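Local coordinates for protein cobalt-precorrin-5B C(1)-methyltransferase (Archaeoglobus fulgidus, PDB 1SR8) that probably catalyses the S-adenosylmethionine-dependent methylation of C-1 in cobalt-precorrin-5B, giving cobalt-precorrin-6A on the anaerobic route to adenosylcobalamin, at residues A[249-258]-A[274-282]; A[193-202]-A[233-241]. All coordinates share one frame; numbering follows the deposited sequence.

Contact 1: residues A[249-258]-A[274-282]; sequences KIIVGFPGLL and EEGVRVVVI
I251 and V279 pair in the parallel ladder of a beta-alpha-beta crossover: strand 249-253 leads through two helices into 278-281, one of the two outer strands of a four-stranded parallel sheet. Four backbone bonds join the strands. I251 N donates to R278 O, and I251 O accepts from V280 N at 2.6 Å; G253 repeats the pattern with V280 O and I282 N. All four are close to straight; three donors arrive almost in line with the C=O bond, whereas I282 N is tilted 32° from the carbonyl plane of G253. Where the ladder opens at its start, a water takes over, accepting from R278 N at 2.7 Å and donating to K249 O.

The apolar contacts divide between the two faces of the sheet. On one, I251 and V279 lie side by side, with CD1 of the former 3.8 Å from CG2 of the latter, while the V277 side chain crosses that of I251 at about a right angle, CG1 meeting CG1. L258, in the first turn of the helix after F254, slides past V281 with its CD1 tight against V281 CG2 at 3.5 Å, and I268 of helix 265-273 packs on L258, V279 and V281. On the other face V252 CG1 meets I282 CD1, and Y222 of helix 217-226 packs against both residues.

Past the end of strand 249-253, P255 CG presses on V281 CG1. I282 has CG1 between its backbone N and carbonyl carbon (chi1 47°), a rotation that leaves this carbon over the face of F254, 3.8 Å from the ring centroid and 8° off the normal, in a CH-pi contact.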
loop_
_atom_site.group_PDB
_atom_site.type_symbol
_atom_site.label_atom_id
_atom_site.label_comp_id
_atom_site.label_asym_id
_atom_site.label_seq_id
_atom_site.Cartn_x
_atom_site.Cartn_y
_atom_site.Cartn_z
ATOM N N LYS A 249 11.623 22.914 -2.041
ATOM C CA LYS A 249 11.540 21.484 -2.292
ATOM C C LYS A 249 12.796 20.714 -1.951
ATOM O O LYS A 249 13.912 21.190 -2.134
ATOM C CB LYS A 249 11.223 21.242 -3.764
ATOM C CG LYS A 249 9.899 21.796 -4.196
ATOM C CD LYS A 249 9.945 22.206 -5.644
ATOM C CE LYS A 249 10.792 23.445 -5.815
ATOM N NZ LYS A 249 10.565 24.064 -7.144
ATOM N N ILE A 250 12.603 19.506 -1.454
ATOM C CA ILE A 250 13.722 18.645 -1.139
ATOM C C ILE A 250 13.321 17.263 -1.663
ATOM O O ILE A 250 12.167 16.857 -1.533
ATOM C CB ILE A 250 14.009 18.621 0.396
ATOM C CG1 ILE A 250 15.442 18.153 0.644
ATOM C CG2 ILE A 250 13.026 17.707 1.128
ATOM C CD1 ILE A 250 15.859 18.229 2.098
ATOM N N ILE A 251 14.257 16.568 -2.303
ATOM C CA ILE A 251 13.982 15.234 -2.830
ATOM C C ILE A 251 14.620 14.170 -1.943
ATOM O O ILE A 251 15.821 14.210 -1.676
ATOM C CB ILE A 251 14.525 15.068 -4.269
ATOM C CG1 ILE A 251 13.841 16.075 -5.198
ATOM C CG2 ILE A 251 14.288 13.641 -4.752
ATOM C CD1 ILE A 251 14.369 16.069 -6.608
ATOM N N VAL A 252 13.807 13.230 -1.476
ATOM C CA VAL A 252 14.288 12.141 -0.631
ATOM C C VAL A 252 13.817 10.821 -1.241
ATOM O O VAL A 252 12.626 10.642 -1.505
ATOM C CB VAL A 252 13.733 12.257 0.808
ATOM C CG1 VAL A 252 14.335 11.165 1.689
ATOM C CG2 VAL A 252 14.022 13.649 1.368
ATOM N N GLY A 253 14.746 9.903 -1.485
ATOM C CA GLY A 253 14.360 8.632 -2.060
ATOM C C GLY A 253 15.477 7.611 -2.090
ATOM O O GLY A 253 16.629 7.921 -1.793
ATOM N N PHE A 254 15.128 6.380 -2.445
ATOM C CA PHE A 254 16.108 5.313 -2.531
ATOM C C PHE A 254 16.643 5.227 -3.959
ATOM O O PHE A 254 15.948 5.564 -4.920
ATOM C CB PHE A 254 15.488 3.978 -2.107
ATOM C CG PHE A 254 15.125 3.915 -0.644
ATOM C CD1 PHE A 254 13.986 4.551 -0.164
ATOM C CD2 PHE A 254 15.926 3.230 0.255
ATOM C CE1 PHE A 254 13.649 4.503 1.198
ATOM C CE2 PHE A 254 15.600 3.178 1.616
ATOM C CZ PHE A 254 14.458 3.817 2.084
ATOM N N PRO A 255 17.895 4.777 -4.109
ATOM C CA PRO A 255 18.599 4.623 -5.383
ATOM C C PRO A 255 17.759 4.073 -6.534
ATOM O O PRO A 255 17.811 4.581 -7.661
ATOM C CB PRO A 255 19.741 3.688 -5.018
ATOM C CG PRO A 255 20.061 4.101 -3.621
ATOM C CD PRO A 255 18.696 4.222 -3.004
ATOM N N GLY A 256 16.987 3.033 -6.238
ATOM C CA GLY A 256 16.157 2.391 -7.242
ATOM C C GLY A 256 15.236 3.291 -8.036
ATOM O O GLY A 256 15.305 3.318 -9.262
ATOM N N LEU A 257 14.373 4.025 -7.340
ATOM C CA LEU A 257 13.417 4.908 -7.994
ATOM C C LEU A 257 14.023 6.228 -8.449
ATOM O O LEU A 257 13.568 6.821 -9.428
ATOM C CB LEU A 257 12.229 5.167 -7.064
ATOM C CG LEU A 257 11.311 3.964 -6.851
ATOM C CD1 LEU A 257 10.412 4.183 -5.660
ATOM C CD2 LEU A 257 10.493 3.752 -8.101
ATOM N N LEU A 258 15.049 6.691 -7.743
ATOM C CA LEU A 258 15.702 7.941 -8.110
ATOM C C LEU A 258 16.407 7.845 -9.465
ATOM O O LEU A 258 16.376 8.789 -10.255
ATOM C CB LEU A 258 16.703 8.357 -7.026
ATOM C CG LEU A 258 16.100 8.866 -5.716
ATOM C CD1 LEU A 258 17.208 9.207 -4.736
ATOM C CD2 LEU A 258 15.239 10.090 -5.997
ATOM N N GLU A 274 21.143 20.462 -11.128
ATOM C CA GLU A 274 20.602 20.935 -12.401
ATOM C C GLU A 274 19.176 21.481 -12.259
ATOM O O GLU A 274 18.632 22.076 -13.187
ATOM C CB GLU A 274 20.620 19.778 -13.393
ATOM C CG GLU A 274 20.097 20.073 -14.771
ATOM C CD GLU A 274 20.409 18.940 -15.729
ATOM O OE1 GLU A 274 21.612 18.644 -15.913
ATOM O OE2 GLU A 274 19.463 18.342 -16.291
ATOM N N GLU A 275 18.575 21.270 -11.092
ATOM C CA GLU A 275 17.220 21.731 -10.816
ATOM C C GLU A 275 17.233 22.686 -9.633
ATOM O O GLU A 275 16.223 23.305 -9.318
ATOM C CB GLU A 275 16.318 20.548 -10.475
ATOM C CG GLU A 275 16.019 19.603 -11.624
ATOM C CD GLU A 275 14.999 20.168 -12.580
ATOM O OE1 GLU A 275 14.190 21.018 -12.145
ATOM O OE2 GLU A 275 14.993 19.751 -13.757
ATOM N N GLY A 276 18.378 22.789 -8.971
ATOM C CA GLY A 276 18.488 23.666 -7.821
ATOM C C GLY A 276 17.793 23.098 -6.600
ATOM O O GLY A 276 17.416 23.838 -5.685
ATOM N N VAL A 277 17.626 21.776 -6.584
ATOM C CA VAL A 277 16.970 21.083 -5.479
ATOM C C VAL A 277 17.829 19.941 -4.942
ATOM O O VAL A 277 18.333 19.109 -5.696
ATOM C CB VAL A 277 15.606 20.517 -5.916
ATOM C CG1 VAL A 277 14.920 19.842 -4.745
ATOM C CG2 VAL A 277 14.735 21.635 -6.449
ATOM N N ARG A 278 17.992 19.911 -3.626
ATOM C CA ARG A 278 18.789 18.880 -2.996
ATOM C C ARG A 278 18.113 17.521 -3.131
ATOM O O ARG A 278 16.891 17.415 -3.006
ATOM C CB ARG A 278 18.989 19.195 -1.511
ATOM C CG ARG A 278 19.854 18.178 -0.790
ATOM C CD ARG A 278 19.908 18.433 0.700
ATOM N NE ARG A 278 20.764 17.460 1.373
ATOM C CZ ARG A 278 20.922 17.389 2.690
ATOM N NH1 ARG A 278 20.280 18.239 3.477
ATOM N NH2 ARG A 278 21.713 16.463 3.222
ATOM N N VAL A 279 18.917 16.490 -3.397
ATOM C CA VAL A 279 18.425 15.117 -3.507
ATOM C C VAL A 279 19.120 14.270 -2.446
ATOM O O VAL A 279 20.337 14.093 -2.488
ATOM C CB VAL A 279 18.728 14.494 -4.880
ATOM C CG1 VAL A 279 18.225 13.062 -4.916
ATOM C CG2 VAL A 279 18.069 15.302 -5.972
ATOM N N VAL A 280 18.342 13.772 -1.488
ATOM C CA VAL A 280 18.861 12.932 -0.416
ATOM C C VAL A 280 18.619 11.467 -0.762
ATOM O O VAL A 280 17.479 10.995 -0.775
ATOM C CB VAL A 280 18.163 13.229 0.926
ATOM C CG1 VAL A 280 18.748 12.354 2.015
ATOM C CG2 VAL A 280 18.304 14.701 1.274
ATOM N N VAL A 281 19.693 10.748 -1.053
ATOM C CA VAL A 281 19.571 9.347 -1.390
ATOM C C VAL A 281 19.816 8.522 -0.130
ATOM O O VAL A 281 20.880 8.597 0.486
ATOM C CB VAL A 281 20.578 8.955 -2.497
ATOM C CG1 VAL A 281 20.333 7.518 -2.950
ATOM C CG2 VAL A 281 20.446 9.907 -3.672
ATOM N N ILE A 282 18.803 7.761 0.264
ATOM C CA ILE A 282 18.882 6.912 1.445
ATOM C C ILE A 282 18.904 5.442 1.030
ATOM O O ILE A 282 18.801 5.170 -0.188
ATOM C CB ILE A 282 17.682 7.154 2.386
ATOM C CG1 ILE A 282 16.384 7.170 1.578
ATOM C CG2 ILE A 282 17.853 8.467 3.120
ATOM C CD1 ILE A 282 15.143 7.513 2.394
HETATM O O HOH W 1 16.976 21.779 -1.902
#

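Contact 2: residues A[193-202]-A[233-241]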
loop_
_atom_site.group_PDB
_atom_site.type_symbol
_atom_site.label_atom_id
_atom_site.label_comp_id
_atom_site.label_asym_id
_atom_site.label_seq_id
_atom_site.Cartn_x
_atom_site.Cartn_y
_atom_site.Cartn_z
ATOM N N TRP A 193 -1.860 5.412 -8.439
ATOM C CA TRP A 193 -1.017 6.119 -9.383
ATOM C C TRP A 193 -1.550 6.221 -10.804
ATOM O O TRP A 193 -1.717 5.220 -11.497
ATOM C CB TRP A 193 0.376 5.494 -9.390
ATOM C CG TRP A 193 1.147 5.861 -8.156
ATOM C CD1 TRP A 193 1.714 5.006 -7.250
ATOM C CD2 TRP A 193 1.417 7.190 -7.684
ATOM N NE1 TRP A 193 2.321 5.724 -6.244
ATOM C CE2 TRP A 193 2.154 7.065 -6.484
ATOM C CE3 TRP A 193 1.107 8.477 -8.159
ATOM C CZ2 TRP A 193 2.586 8.181 -5.750
ATOM C CZ3 TRP A 193 1.536 9.589 -7.428
ATOM C CH2 TRP A 193 2.268 9.430 -6.238
ATOM N N CYS A 194 -1.805 7.463 -11.207
ATOM C CA CYS A 194 -2.290 7.835 -12.535
ATOM C C CYS A 194 -1.990 9.335 -12.680
ATOM O O CYS A 194 -1.472 9.956 -11.750
ATOM C CB CYS A 194 -3.793 7.568 -12.652
ATOM S SG CYS A 194 -4.814 8.279 -11.339
ATOM N N LYS A 195 -2.301 9.922 -13.830
ATOM C CA LYS A 195 -2.029 11.342 -14.029
ATOM C C LYS A 195 -2.863 12.196 -13.093
ATOM O O LYS A 195 -2.363 13.151 -12.501
ATOM C CB LYS A 195 -2.311 11.744 -15.477
ATOM C CG LYS A 195 -1.580 10.890 -16.497
ATOM C CD LYS A 195 -1.946 11.287 -17.922
ATOM C CE LYS A 195 -1.893 10.079 -18.852
ATOM N NZ LYS A 195 -2.895 9.039 -18.446
ATOM N N LYS A 196 -4.138 11.851 -12.960
ATOM C CA LYS A 196 -5.039 12.593 -12.092
ATOM C C LYS A 196 -4.475 12.700 -10.675
ATOM O O LYS A 196 -4.522 13.770 -10.065
ATOM C CB LYS A 196 -6.406 11.914 -12.059
ATOM C CG LYS A 196 -7.405 12.523 -11.069
ATOM C CD LYS A 196 -7.856 13.923 -11.483
ATOM C CE LYS A 196 -8.981 14.445 -10.583
ATOM N NZ LYS A 196 -9.474 15.783 -11.052
ATOM N N LEU A 197 -3.945 11.597 -10.150
ATOM C CA LEU A 197 -3.368 11.611 -8.808
ATOM C C LEU A 197 -2.139 12.509 -8.753
ATOM O O LEU A 197 -1.996 13.304 -7.831
ATOM C CB LEU A 197 -2.972 10.198 -8.352
ATOM C CG LEU A 197 -2.327 10.105 -6.958
ATOM C CD1 LEU A 197 -3.322 10.575 -5.900
ATOM C CD2 LEU A 197 -1.890 8.676 -6.677
ATOM N N VAL A 198 -1.249 12.380 -9.736
ATOM C CA VAL A 198 -0.039 13.198 -9.755
ATOM C C VAL A 198 -0.371 14.691 -9.766
ATOM O O VAL A 198 0.293 15.470 -9.083
ATOM C CB VAL A 198 0.868 12.868 -10.972
ATOM C CG1 VAL A 198 2.059 13.808 -11.004
ATOM C CG2 VAL A 198 1.370 11.438 -10.881
ATOM N N GLU A 199 -1.398 15.083 -10.523
ATOM C CA GLU A 199 -1.806 16.489 -10.612
ATOM C C GLU A 199 -2.496 16.945 -9.345
ATOM O O GLU A 199 -2.298 18.076 -8.884
ATOM C CB GLU A 199 -2.766 16.704 -11.778
ATOM C CG GLU A 199 -2.283 16.145 -13.091
ATOM C CD GLU A 199 -3.235 16.467 -14.227
ATOM O OE1 GLU A 199 -4.471 16.419 -13.996
ATOM O OE2 GLU A 199 -2.744 16.755 -15.345
ATOM N N THR A 200 -3.328 16.060 -8.799
ATOM C CA THR A 200 -4.061 16.342 -7.571
ATOM C C THR A 200 -3.094 16.532 -6.397
ATOM O O THR A 200 -3.213 17.490 -5.628
ATOM C CB THR A 200 -5.025 15.180 -7.218
ATOM O OG1 THR A 200 -5.922 14.952 -8.308
ATOM C CG2 THR A 200 -5.828 15.500 -5.965
ATOM N N LYS A 201 -2.135 15.620 -6.257
ATOM C CA LYS A 201 -1.196 15.714 -5.150
ATOM C C LYS A 201 -0.299 16.945 -5.253
ATOM O O LYS A 201 0.137 17.475 -4.237
ATOM C CB LYS A 201 -0.355 14.439 -5.044
ATOM C CG LYS A 201 0.331 14.305 -3.688
ATOM C CD LYS A 201 1.033 12.971 -3.500
ATOM C CE LYS A 201 0.060 11.807 -3.379
ATOM N NZ LYS A 201 0.786 10.532 -3.097
ATOM N N LEU A 202 -0.026 17.401 -6.473
ATOM C CA LEU A 202 0.802 18.592 -6.656
ATOM C C LEU A 202 0.022 19.794 -6.133
ATOM O O LEU A 202 0.572 20.647 -5.444
ATOM C CB LEU A 202 1.151 18.799 -8.135
ATOM C CG LEU A 202 1.777 20.151 -8.508
ATOM C CD1 LEU A 202 3.029 20.407 -7.676
ATOM C CD2 LEU A 202 2.112 20.155 -9.985
ATOM N N PHE A 233 5.514 14.309 1.075
ATOM C CA PHE A 233 4.629 13.805 0.030
ATOM C C PHE A 233 5.296 12.657 -0.703
ATOM O O PHE A 233 6.520 12.611 -0.818
ATOM C CB PHE A 233 4.318 14.913 -0.983
ATOM C CG PHE A 233 3.378 15.956 -0.460
ATOM C CD1 PHE A 233 2.008 15.703 -0.394
ATOM C CD2 PHE A 233 3.859 17.172 0.023
ATOM C CE1 PHE A 233 1.137 16.638 0.147
ATOM C CE2 PHE A 233 2.989 18.116 0.570
ATOM C CZ PHE A 233 1.633 17.849 0.632
ATOM N N VAL A 234 4.489 11.724 -1.195
ATOM C CA VAL A 234 5.020 10.608 -1.950
ATOM C C VAL A 234 4.642 10.835 -3.397
ATOM O O VAL A 234 3.463 10.887 -3.738
ATOM C CB VAL A 234 4.427 9.268 -1.498
ATOM C CG1 VAL A 234 4.932 8.163 -2.412
ATOM C CG2 VAL A 234 4.817 8.981 -0.066
ATOM N N PHE A 235 5.644 10.988 -4.250
ATOM C CA PHE A 235 5.396 11.204 -5.665
ATOM C C PHE A 235 5.980 10.072 -6.501
ATOM O O PHE A 235 5.923 10.108 -7.732
ATOM C CB PHE A 235 5.985 12.551 -6.102
ATOM C CG PHE A 235 5.063 13.711 -5.862
ATOM C CD1 PHE A 235 4.178 14.123 -6.847
ATOM C CD2 PHE A 235 5.038 14.353 -4.626
ATOM C CE1 PHE A 235 3.271 15.160 -6.604
ATOM C CE2 PHE A 235 4.139 15.386 -4.375
ATOM C CZ PHE A 235 3.254 15.789 -5.369
ATOM N N GLY A 236 6.536 9.065 -5.830
ATOM C CA GLY A 236 7.123 7.947 -6.547
ATOM C C GLY A 236 8.164 8.393 -7.565
ATOM O O GLY A 236 9.131 9.079 -7.225
ATOM N N VAL A 237 7.975 8.015 -8.822
ATOM C CA VAL A 237 8.924 8.396 -9.854
ATOM C C VAL A 237 8.482 9.662 -10.574
ATOM O O VAL A 237 9.180 10.154 -11.464
ATOM C CB VAL A 237 9.101 7.264 -10.885
ATOM C CG1 VAL A 237 9.533 5.977 -10.170
ATOM C CG2 VAL A 237 7.802 7.058 -11.658
ATOM N N HIS A 238 7.332 10.193 -10.165
ATOM C CA HIS A 238 6.762 11.400 -10.767
ATOM C C HIS A 238 7.310 12.657 -10.092
ATOM O O HIS A 238 6.552 13.540 -9.692
ATOM C CB HIS A 238 5.240 11.357 -10.629
ATOM C CG HIS A 238 4.643 10.032 -10.994
ATOM N ND1 HIS A 238 4.534 9.598 -12.298
ATOM C CD2 HIS A 238 4.165 9.026 -10.223
ATOM C CE1 HIS A 238 4.016 8.383 -12.314
ATOM N NE2 HIS A 238 3.784 8.012 -11.068
ATOM N N ILE A 239 8.636 12.716 -9.977
ATOM C CA ILE A 239 9.343 13.829 -9.344
ATOM C C ILE A 239 9.312 15.113 -10.162
ATOM O O ILE A 239 9.174 16.203 -9.602
ATOM C CB ILE A 239 10.820 13.453 -9.076
ATOM C CG1 ILE A 239 10.888 12.406 -7.960
ATOM C CG2 ILE A 239 11.623 14.686 -8.692
ATOM C CD1 ILE A 239 12.286 11.889 -7.669
ATOM N N ASP A 240 9.444 14.979 -11.480
ATOM C CA ASP A 240 9.436 16.131 -12.378
ATOM C C ASP A 240 8.185 16.968 -12.154
ATOM O O ASP A 240 8.242 18.200 -12.110
ATOM C CB ASP A 240 9.499 15.680 -13.842
ATOM C CG ASP A 240 10.805 14.976 -14.185
ATOM O OD1 ASP A 240 11.887 15.531 -13.882
ATOM O OD2 ASP A 240 10.746 13.869 -14.769
ATOM N N GLU A 241 7.052 16.293 -12.017
ATOM C CA GLU A 241 5.802 16.986 -11.782
ATOM C C GLU A 241 5.827 17.733 -10.452
ATOM O O GLU A 241 5.425 18.895 -10.368
ATOM C CB GLU A 241 4.645 15.989 -11.806
ATOM C CG GLU A 241 4.251 15.616 -13.206
ATOM C CD GLU A 241 3.999 16.855 -14.044
ATOM O OE1 GLU A 241 3.082 17.636 -13.685
ATOM O OE2 GLU A 241 4.726 17.054 -15.048
#
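K201 NZ is gripped by three acceptor groups where helix 195-204 packs against the end of strand 231-234, an edge of the parallel alpha/beta sheet, and the turn that follows it. The ammonium donates to V234 O at 2.8 Å, in the carbonyl plane, and forms salt bridges with E191 and E7; this should favour its charged state. A bend at chi3 (-69°) turns the end of the chain toward that carbonyl, while CD rests over one face of F235, 4.2 Å from the ring centroid. V198 O and L202 N approach the edge of the same ring.

A type II' turn from F235 to H238 leads into helix 239-242. The indole of W193 is held between two residues, L197 CD2 over one face and H238 CD2 over the other, the latter 3.7 Å from W193 CE3; the indole and imidazole planes meet obliquely at 41°. V234 O lies at the edge of the indole, 3.1 Å from W193 CH2.

V198 divides its methyls between two partners. CG1 packs 3.5 Å from CB of E241, a residue whose carboxylate forms a salt bridge with K244, and CG2 sits over the imidazole of H238, 3.8 Å from its centroid, with V237 CG2 over the opposite face.

How the contacts relate
From the N terminus, contact 2 comes first: helix 195-204 is followed by strand 210-214, helix 217-226 and strand 231-234, and the loop closes when 233-241 returns to the helix. Contact 1 opens only afterwards, so the two loops stand in series, neither nested nor crossed. Helix 239-242 leads into strand 248-253, which lies beside 210-214 within the sheet; the chain then crosses to 278-281. Contact 2 thus fixes a helix to one outer strand of the sheet, and contact 1 adds the other. They meet where V237 packs on L257 and where I239 packs on strand and helix, its CG2 3.7 Å from I251 CD1 and its CD1 3.8 Å from L258 CD2.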